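Long-range contacts in 2-oxoglutarate dehydrogenase E3 component (Thermus thermophilus, PDB 2YQU), which probably oxidises the dihydrolipoyl groups of 2-oxoacid dehydrogenase complexes, using bound FAD and a redox-active disulfide to pass electrons to NAD(+): residues 384-389 / 439-444; 165-170 / 189-194; 395-400 / 415-420. All blocks are in the same frame, centred on the assembly; numbering follows the deposited sequence.

Contact 1: 384-389 / 439-444; sequences GFIKVL and EILKEA
I386 meets I440 tip to branch: its CD1 ends 3.7 Å from I440 CG2, and the two side chains lie at about a right angle to each other. The torsions account for this geometry. In I386, CG1 is anti to the carbonyl carbon (chi1 -66°) and CD1 continues the chain outward, so the longer branch spans the gap to the helix. I440 answers with its short branch, CG2, which also lies near I386 CG1.

The other branch of I386 serves a second neighbour. I386 CG2 stands 4.0 Å from L441 CD1, and that same methyl is 4.0 Å from V388 CG2, which puts one leucine branch against two strand residues that point to the same side of the sheet. A444 comes in one turn after I440, its CB 3.8 Å from V388 CG2 and 3.5 Å from I386 O, so the small residue brings the helix close to the strand backbone as well as to its side chains. At V388 the CA atoms of strand and helix are 5.8 Å apart, measured to A444.

All five residues are buried. The side chains that meet are all apolar; the polar atom closest to them is the backbone oxygen I386 O, against A444 CB. V400 and V410 extend the layer around I386 and L441, while F368 does so beside I440. On the helix side turned from the strand, E439 OE1 is hydrogen-bonded to ND1 of H434, the predicted proton acceptor. With axes 7.6 Å apart at closest approach and inclined by 39°, strand 385-389 and helix 439-444 form the helix-on-sheet packing of the dimerisation domain, in which helix 438-449 lies against the antiparallel sheet.

Contact 2: 165-170 / 189-194; sequences EVPKRL and LGAEVI
V166, shortly before the first strand, meets L189, just after the helix, in a parallel beta-alpha-beta unit of the Rossmann type (strand 169-173, helix 177-188, strand 192-196). At the packed end, apolar side chains lie against each other and against backbone. V166 CG2 stands 3.9 Å from L189 CB, the two side chains crossing at about a right angle, while the other methyl, CG1, is anti to the backbone N (chi1 -179°) and lies over the 189-191 backbone, 3.6 Å from L189 O and 4.1 Å from A191 CB. An alanine in place of V166 would probably open a gap here, leaving L189 CB and A191 CB without the methyls that meet them.

G190 ends the preceding helix in a Schellman motif; its positive phi (114°) would press a side chain against the carbonyl O of L189, a strain glycine avoids. Beyond it A191 CB comes to 3.1 Å from P167 O, and W186 packs on both residues and on L170.

The opposite character appears around K168, R169 and E192, which are exposed or partly so. R169 CG lies 3.9 Å from E192 OE1, yet the charged atoms do not touch: R169 NE is 5.4 Å from E192 OE1, and the guanidinium and carboxylate planes are nearly perpendicular. Any attraction there is probably weak. What fixes the strands is backbone: L170 N donates to E192 O and I194 N to L170 O, both almost straight. E192 N reaches K168 O from above the carbonyl plane, and a water donates to that same oxygen and, at 2.8 Å, to G190 O.

Contact 3: 395-400 / 415-420; sequences DRILGV and ALALFF
In the dimerisation domain, strand 397-404 is followed by helix 407-419, which packs back on the sheet nearly antiparallel to that strand. The geometry supports this reading, since the axes of strand 397-400 and helix 415-419 are 159° apart in direction and approach to 8.8 Å.

L418 carries the contact. Its CB points neither at the strand nor away from it, but the branched end comes nearer, and CG lies 4.0 Å from I397 CG2. One methyl, CD2, rests against the backbone, 3.3 Å from I397 O. The other, CD1, reaches along the strand to V400 CG2 at a looser 4.5 Å and passes the CA of G399 on the way. I397 divides its branches between two helix residues: CG2, anti to the backbone N, takes L418, whereas the longer branch, its CG1 beside that N (chi1 -63°), carries CD1 to 4.1 Å from A417 CB.

The strand is not regular here. L398 and G399 both face L389 in a classic beta bulge, and the CB of L398 points away from the helix while I397 and V400 face it. V349 packs on L418 and V400, and L427 on I397.

Helix residue A417 packs on L416 of the second subunit, and just past the helix the F420 ring meets F420 of that subunit with the planes at about 45°. Because the side chains that meet across the contact are alkyl groups and the closest polar atom, I397 O, faces a methyl, it is shape and exclusion of water, more than directed bonds, that is likely to keep the helix seated on the sheet beside the subunit interface.

Following the chain from the N terminus, contact 2 comes first: it closes a short loop of 18 residues around helix 177-188 and finishes before the other two begin. It belongs to the Rossmann-type parallel sheet, with its centre 35 Å from that of contact 1 and 40 Å from that of contact 3. The later pair is nested, since 395-400 / 415-420 lies wholly inside the loop closed by 384-389 / 439-444. Both draw on neighbouring strands of one antiparallel sheet, joined by probable hydrogen bonds L389 O to L398 N and G399 O to L389 N, while L441 CD1 touches V400 CG1. Together they tie helices 407-419 and 438-449 to the dimerisation domain's sheet.

Contact 1: 384-389 / 439-444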
loop_
_atom_site.group_PDB
_atom_site.type_symbol
_atom_site.label_atom_id
_atom_site.label_comp_id
_atom_site.label_asym_id
_atom_site.label_seq_id
_atom_site.Cartn_x
_atom_site.Cartn_y
_atom_site.Cartn_z
ATOM N N GLY A 384 -5.502 13.468 6.827
ATOM C CA GLY A 384 -4.630 13.300 5.685
ATOM C C GLY A 384 -5.322 13.577 4.376
ATOM O O GLY A 384 -6.534 13.783 4.324
ATOM N N PHE A 385 -4.533 13.593 3.309
ATOM C CA PHE A 385 -5.059 13.760 1.961
ATOM C C PHE A 385 -4.045 13.273 0.942
ATOM O O PHE A 385 -2.876 13.074 1.257
ATOM C CB PHE A 385 -5.378 15.237 1.686
ATOM C CG PHE A 385 -4.156 16.133 1.682
ATOM C CD1 PHE A 385 -3.420 16.326 0.513
ATOM C CD2 PHE A 385 -3.757 16.787 2.840
ATOM C CE1 PHE A 385 -2.294 17.149 0.508
ATOM C CE2 PHE A 385 -2.632 17.616 2.842
ATOM C CZ PHE A 385 -1.904 17.797 1.674
ATOM N N ILE A 386 -4.512 13.062 -0.280
ATOM C CA ILE A 386 -3.623 12.926 -1.431
ATOM C C ILE A 386 -4.031 13.958 -2.476
ATOM O O ILE A 386 -5.213 14.211 -2.686
ATOM C CB ILE A 386 -3.654 11.491 -2.022
ATOM C CG1 ILE A 386 -3.084 10.489 -1.014
ATOM C CG2 ILE A 386 -2.848 11.429 -3.335
ATOM C CD1 ILE A 386 -3.257 9.038 -1.416
ATOM N N LYS A 387 -3.026 14.542 -3.114
ATOM C CA LYS A 387 -3.176 15.605 -4.076
ATOM C C LYS A 387 -2.475 15.180 -5.365
ATOM O O LYS A 387 -1.317 14.758 -5.338
ATOM C CB LYS A 387 -2.557 16.875 -3.485
ATOM C CG LYS A 387 -2.269 17.985 -4.444
ATOM C CD LYS A 387 -2.056 19.308 -3.717
ATOM C CE LYS A 387 -0.603 19.510 -3.283
ATOM N NZ LYS A 387 -0.376 20.870 -2.675
ATOM N N VAL A 388 -3.189 15.264 -6.481
ATOM C CA VAL A 388 -2.633 15.026 -7.805
ATOM C C VAL A 388 -2.533 16.354 -8.561
ATOM O O VAL A 388 -3.489 17.119 -8.623
ATOM C CB VAL A 388 -3.491 14.021 -8.601
ATOM C CG1 VAL A 388 -3.023 13.920 -10.068
ATOM C CG2 VAL A 388 -3.476 12.651 -7.927
ATOM N N LEU A 389 -1.361 16.619 -9.122
ATOM C CA LEU A 389 -1.139 17.796 -9.952
ATOM C C LEU A 389 -1.078 17.332 -11.400
ATOM O O LEU A 389 -0.288 16.468 -11.721
ATOM C CB LEU A 389 0.170 18.472 -9.555
ATOM C CG LEU A 389 0.306 18.760 -8.056
ATOM C CD1 LEU A 389 1.605 19.457 -7.747
ATOM C CD2 LEU A 389 -0.876 19.585 -7.570
ATOM N N GLU A 439 -8.101 3.948 -3.312
ATOM C CA GLU A 439 -9.216 4.727 -3.819
ATOM C C GLU A 439 -9.072 6.235 -3.532
ATOM O O GLU A 439 -9.691 7.042 -4.212
ATOM C CB GLU A 439 -10.528 4.228 -3.233
ATOM C CG GLU A 439 -10.891 2.803 -3.616
ATOM C CD GLU A 439 -12.140 2.348 -2.898
ATOM O OE1 GLU A 439 -13.193 2.280 -3.558
ATOM O OE2 GLU A 439 -12.070 2.101 -1.671
ATOM N N ILE A 440 -8.293 6.606 -2.516
ATOM C CA ILE A 440 -8.006 8.021 -2.249
ATOM C C ILE A 440 -7.209 8.616 -3.415
ATOM O O ILE A 440 -7.472 9.731 -3.859
ATOM C CB ILE A 440 -7.251 8.194 -0.915
ATOM C CG1 ILE A 440 -8.097 7.655 0.248
ATOM C CG2 ILE A 440 -6.855 9.670 -0.683
ATOM C CD1 ILE A 440 -7.325 7.487 1.528
ATOM N N LEU A 441 -6.217 7.868 -3.892
ATOM C CA LEU A 441 -5.451 8.276 -5.059
ATOM C C LEU A 441 -6.329 8.349 -6.304
ATOM O O LEU A 441 -6.231 9.308 -7.072
ATOM C CB LEU A 441 -4.288 7.313 -5.296
ATOM C CG LEU A 441 -3.442 7.575 -6.547
ATOM C CD1 LEU A 441 -2.783 8.954 -6.481
ATOM C CD2 LEU A 441 -2.412 6.489 -6.678
ATOM N N LYS A 442 -7.186 7.343 -6.488
ATOM C CA LYS A 442 -8.110 7.291 -7.620
ATOM C C LYS A 442 -8.956 8.559 -7.687
ATOM O O LYS A 442 -9.034 9.195 -8.735
ATOM C CB LYS A 442 -9.033 6.080 -7.507
ATOM C CG LYS A 442 -10.017 5.917 -8.660
ATOM C CD LYS A 442 -11.103 4.922 -8.294
ATOM C CE LYS A 442 -12.141 4.801 -9.383
ATOM N NZ LYS A 442 -13.411 4.238 -8.857
ATOM N N GLU A 443 -9.580 8.918 -6.563
ATOM C CA GLU A 443 -10.482 10.064 -6.521
ATOM C C GLU A 443 -9.716 11.375 -6.663
ATOM O O GLU A 443 -10.194 12.295 -7.315
ATOM C CB GLU A 443 -11.335 10.059 -5.240
ATOM C CG GLU A 443 -12.296 8.884 -5.098
ATOM C CD GLU A 443 -13.570 9.004 -5.925
ATOM O OE1 GLU A 443 -13.925 10.118 -6.347
ATOM O OE2 GLU A 443 -14.223 7.967 -6.167
ATOM N N ALA A 444 -8.514 11.453 -6.080
ATOM C CA ALA A 444 -7.662 12.631 -6.247
ATOM C C ALA A 444 -7.339 12.833 -7.727
ATOM O O ALA A 444 -7.360 13.957 -8.225
ATOM C CB ALA A 444 -6.374 12.492 -5.445
#

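Contact 2: 165-170 / 189-194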
loop_
_atom_site.group_PDB
_atom_site.type_symbol
_atom_site.label_atom_id
_atom_site.label_comp_id
_atom_site.label_asym_id
_atom_site.label_seq_id
_atom_site.Cartn_x
_atom_site.Cartn_y
_atom_site.Cartn_z
ATOM N N GLU A 165 19.191 4.141 26.721
ATOM C CA GLU A 165 17.892 4.297 27.369
ATOM C C GLU A 165 17.104 5.381 26.646
ATOM O O GLU A 165 17.657 6.116 25.829
ATOM C CB GLU A 165 18.057 4.646 28.857
ATOM C CG GLU A 165 18.661 6.015 29.145
ATOM C CD GLU A 165 20.170 6.074 28.950
ATOM O OE1 GLU A 165 20.634 7.013 28.274
ATOM O OE2 GLU A 165 20.897 5.197 29.468
ATOM N N VAL A 166 15.810 5.484 26.936
ATOM C CA VAL A 166 15.005 6.545 26.359
ATOM C C VAL A 166 15.436 7.874 26.988
ATOM O O VAL A 166 15.448 8.001 28.214
ATOM C CB VAL A 166 13.508 6.317 26.593
ATOM C CG1 VAL A 166 12.687 7.438 25.960
ATOM C CG2 VAL A 166 13.091 4.960 26.046
ATOM N N PRO A 167 15.807 8.856 26.169
ATOM C CA PRO A 167 16.175 10.171 26.702
ATOM C C PRO A 167 14.948 10.876 27.251
ATOM O O PRO A 167 13.935 10.956 26.563
ATOM C CB PRO A 167 16.741 10.908 25.482
ATOM C CG PRO A 167 16.121 10.245 24.311
ATOM C CD PRO A 167 15.891 8.813 24.696
ATOM N N LYS A 168 15.021 11.368 28.485
ATOM C CA LYS A 168 13.907 12.121 29.042
ATOM C C LYS A 168 13.600 13.329 28.163
ATOM O O LYS A 168 12.443 13.620 27.889
ATOM C CB LYS A 168 14.180 12.550 30.489
ATOM C CG LYS A 168 12.974 13.183 31.161
ATOM C CD LYS A 168 13.212 13.458 32.651
ATOM C CE LYS A 168 12.491 14.722 33.104
ATOM N NZ LYS A 168 13.253 15.957 32.709
ATOM N N ARG A 169 14.650 14.011 27.706
ATOM C CA ARG A 169 14.525 15.135 26.786
ATOM C C ARG A 169 15.479 14.923 25.604
ATOM O O ARG A 169 16.663 14.662 25.792
ATOM C CB ARG A 169 14.843 16.457 27.504
ATOM C CG ARG A 169 13.793 16.875 28.538
ATOM C CD ARG A 169 13.965 18.291 29.087
ATOM N NE ARG A 169 15.167 18.442 29.911
ATOM C CZ ARG A 169 15.625 19.607 30.385
ATOM N NH1 ARG A 169 15.002 20.752 30.124
ATOM N NH2 ARG A 169 16.729 19.626 31.123
ATOM N N LEU A 170 14.944 15.002 24.392
ATOM C CA LEU A 170 15.736 14.911 23.170
ATOM C C LEU A 170 15.502 16.175 22.349
ATOM O O LEU A 170 14.365 16.576 22.152
ATOM C CB LEU A 170 15.312 13.680 22.361
ATOM C CG LEU A 170 15.897 13.552 20.950
ATOM C CD1 LEU A 170 17.409 13.390 21.026
ATOM C CD2 LEU A 170 15.268 12.379 20.230
ATOM N N LEU A 189 8.378 6.454 22.600
ATOM C CA LEU A 189 8.845 5.709 23.766
ATOM C C LEU A 189 8.899 6.558 25.044
ATOM O O LEU A 189 9.362 6.084 26.083
ATOM C CB LEU A 189 10.220 5.103 23.464
ATOM C CG LEU A 189 10.237 4.144 22.261
ATOM C CD1 LEU A 189 11.614 3.563 22.063
ATOM C CD2 LEU A 189 9.208 3.025 22.410
ATOM N N GLY A 190 8.428 7.797 24.963
ATOM C CA GLY A 190 8.231 8.629 26.144
ATOM C C GLY A 190 9.120 9.854 26.230
ATOM O O GLY A 190 9.051 10.607 27.204
ATOM N N ALA A 191 9.974 10.053 25.228
ATOM C CA ALA A 191 10.868 11.204 25.212
ATOM C C ALA A 191 10.075 12.475 24.927
ATOM O O ALA A 191 9.147 12.477 24.112
ATOM C CB ALA A 191 11.976 11.018 24.165
ATOM N N GLU A 192 10.431 13.550 25.620
ATOM C CA GLU A 192 9.977 14.885 25.259
ATOM C C GLU A 192 10.924 15.342 24.152
ATOM O O GLU A 192 12.132 15.461 24.369
ATOM C CB GLU A 192 10.048 15.844 26.452
ATOM C CG GLU A 192 9.164 15.435 27.619
ATOM C CD GLU A 192 9.167 16.432 28.767
ATOM O OE1 GLU A 192 9.951 17.405 28.733
ATOM O OE2 GLU A 192 8.377 16.233 29.714
ATOM N N VAL A 193 10.379 15.547 22.964
ATOM C CA VAL A 193 11.185 15.807 21.777
ATOM C C VAL A 193 10.908 17.212 21.265
ATOM O O VAL A 193 9.749 17.612 21.122
ATOM C CB VAL A 193 10.904 14.759 20.679
ATOM C CG1 VAL A 193 11.732 15.048 19.421
ATOM C CG2 VAL A 193 11.187 13.360 21.210
ATOM N N ILE A 194 11.986 17.957 21.023
ATOM C CA ILE A 194 11.925 19.286 20.443
ATOM C C ILE A 194 12.721 19.275 19.150
ATOM O O ILE A 194 13.862 18.832 19.139
ATOM C CB ILE A 194 12.536 20.334 21.406
ATOM C CG1 ILE A 194 11.762 20.358 22.727
ATOM C CG2 ILE A 194 12.547 21.706 20.749
ATOM C CD1 ILE A 194 12.444 21.171 23.827
HETATM O O HOH W 1 10.403 12.100 29.093
#

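Contact 3: 395-400 / 415-420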
loop_
_atom_site.group_PDB
_atom_site.type_symbol
_atom_site.label_atom_id
_atom_site.label_comp_id
_atom_site.label_asym_id
_atom_site.label_seq_id
_atom_site.Cartn_x
_atom_site.Cartn_y
_atom_site.Cartn_z
ATOM N N ASP A 395 -3.424 17.103 -19.458
ATOM C CA ASP A 395 -3.847 16.223 -18.369
ATOM C C ASP A 395 -2.755 15.263 -17.873
ATOM O O ASP A 395 -3.029 14.357 -17.086
ATOM C CB ASP A 395 -5.102 15.434 -18.761
ATOM C CG ASP A 395 -5.826 14.875 -17.558
ATOM O OD1 ASP A 395 -6.234 13.691 -17.603
ATOM O OD2 ASP A 395 -6.011 15.552 -16.522
ATOM N N ARG A 396 -1.521 15.485 -18.303
ATOM C CA ARG A 396 -0.399 14.656 -17.885
ATOM C C ARG A 396 -0.165 14.843 -16.380
ATOM O O ARG A 396 -0.127 15.967 -15.886
ATOM C CB ARG A 396 0.842 15.032 -18.711
ATOM C CG ARG A 396 2.155 14.423 -18.249
ATOM C CD ARG A 396 2.464 13.051 -18.817
ATOM N NE ARG A 396 3.857 12.705 -18.549
ATOM C CZ ARG A 396 4.874 12.915 -19.382
ATOM N NH1 ARG A 396 4.688 13.472 -20.578
ATOM N NH2 ARG A 396 6.101 12.556 -19.015
ATOM N N ILE A 397 -0.035 13.743 -15.643
ATOM C CA ILE A 397 0.284 13.841 -14.218
ATOM C C ILE A 397 1.683 14.441 -14.077
ATOM O O ILE A 397 2.644 13.943 -14.665
ATOM C CB ILE A 397 0.202 12.481 -13.504
ATOM C CG1 ILE A 397 -1.232 11.932 -13.544
ATOM C CG2 ILE A 397 0.673 12.617 -12.049
ATOM C CD1 ILE A 397 -1.315 10.469 -13.210
ATOM N N LEU A 398 1.772 15.522 -13.310
ATOM C CA LEU A 398 3.043 16.205 -13.063
ATOM C C LEU A 398 3.634 15.876 -11.701
ATOM O O LEU A 398 4.854 15.913 -11.537
ATOM C CB LEU A 398 2.862 17.716 -13.198
ATOM C CG LEU A 398 2.422 18.195 -14.583
ATOM C CD1 LEU A 398 2.029 19.652 -14.530
ATOM C CD2 LEU A 398 3.519 17.964 -15.602
ATOM N N GLY A 399 2.779 15.558 -10.734
ATOM C CA GLY A 399 3.220 15.198 -9.400
ATOM C C GLY A 399 2.093 14.677 -8.523
ATOM O O GLY A 399 0.934 14.972 -8.766
ATOM N N VAL A 400 2.442 13.876 -7.521
ATOM C CA VAL A 400 1.483 13.374 -6.549
ATOM C C VAL A 400 2.087 13.505 -5.153
ATOM O O VAL A 400 3.266 13.235 -4.936
ATOM C CB VAL A 400 1.065 11.903 -6.838
ATOM C CG1 VAL A 400 -0.066 11.466 -5.896
ATOM C CG2 VAL A 400 0.648 11.740 -8.299
ATOM N N ALA A 415 3.809 6.739 -8.423
ATOM C CA ALA A 415 5.134 6.713 -9.015
ATOM C C ALA A 415 5.106 5.919 -10.324
ATOM O O ALA A 415 5.681 6.364 -11.325
ATOM C CB ALA A 415 6.142 6.142 -8.036
ATOM N N LEU A 416 4.416 4.777 -10.317
ATOM C CA LEU A 416 4.240 3.977 -11.527
ATOM C C LEU A 416 3.513 4.767 -12.587
ATOM O O LEU A 416 3.926 4.764 -13.738
ATOM C CB LEU A 416 3.485 2.678 -11.262
ATOM C CG LEU A 416 3.446 1.697 -12.447
ATOM C CD1 LEU A 416 4.847 1.221 -12.803
ATOM C CD2 LEU A 416 2.541 0.516 -12.159
ATOM N N ALA A 417 2.435 5.446 -12.200
ATOM C CA ALA A 417 1.683 6.248 -13.154
ATOM C C ALA A 417 2.577 7.312 -13.812
ATOM O O ALA A 417 2.533 7.494 -15.035
ATOM C CB ALA A 417 0.469 6.868 -12.493
ATOM N N LEU A 418 3.416 7.967 -13.014
ATOM C CA LEU A 418 4.377 8.954 -13.529
ATOM C C LEU A 418 5.398 8.326 -14.480
ATOM O O LEU A 418 5.711 8.907 -15.526
ATOM C CB LEU A 418 5.094 9.654 -12.373
ATOM C CG LEU A 418 4.292 10.861 -11.885
ATOM C CD1 LEU A 418 4.532 11.157 -10.423
ATOM C CD2 LEU A 418 4.624 12.080 -12.735
ATOM N N PHE A 419 5.891 7.143 -14.120
ATOM C CA PHE A 419 6.815 6.372 -14.960
ATOM C C PHE A 419 6.166 6.029 -16.299
ATOM O O PHE A 419 6.830 6.049 -17.325
ATOM C CB PHE A 419 7.256 5.083 -14.248
ATOM C CG PHE A 419 8.372 4.352 -14.938
ATOM C CD1 PHE A 419 9.632 4.924 -15.037
ATOM C CD2 PHE A 419 8.171 3.081 -15.471
ATOM C CE1 PHE A 419 10.669 4.247 -15.655
ATOM C CE2 PHE A 419 9.213 2.403 -16.096
ATOM C CZ PHE A 419 10.457 2.995 -16.191
ATOM N N PHE A 420 4.858 5.762 -16.275
ATOM C CA PHE A 420 4.089 5.443 -17.484
ATOM C C PHE A 420 3.608 6.697 -18.222
ATOM O O PHE A 420 2.895 6.578 -19.219
ATOM C CB PHE A 420 2.852 4.601 -17.128
ATOM C CG PHE A 420 3.146 3.159 -16.776
ATOM C CD1 PHE A 420 4.425 2.626 -16.881
ATOM C CD2 PHE A 420 2.123 2.334 -16.343
ATOM C CE1 PHE A 420 4.669 1.312 -16.563
ATOM C CE2 PHE A 420 2.371 1.017 -16.017
ATOM C CZ PHE A 420 3.647 0.508 -16.126
#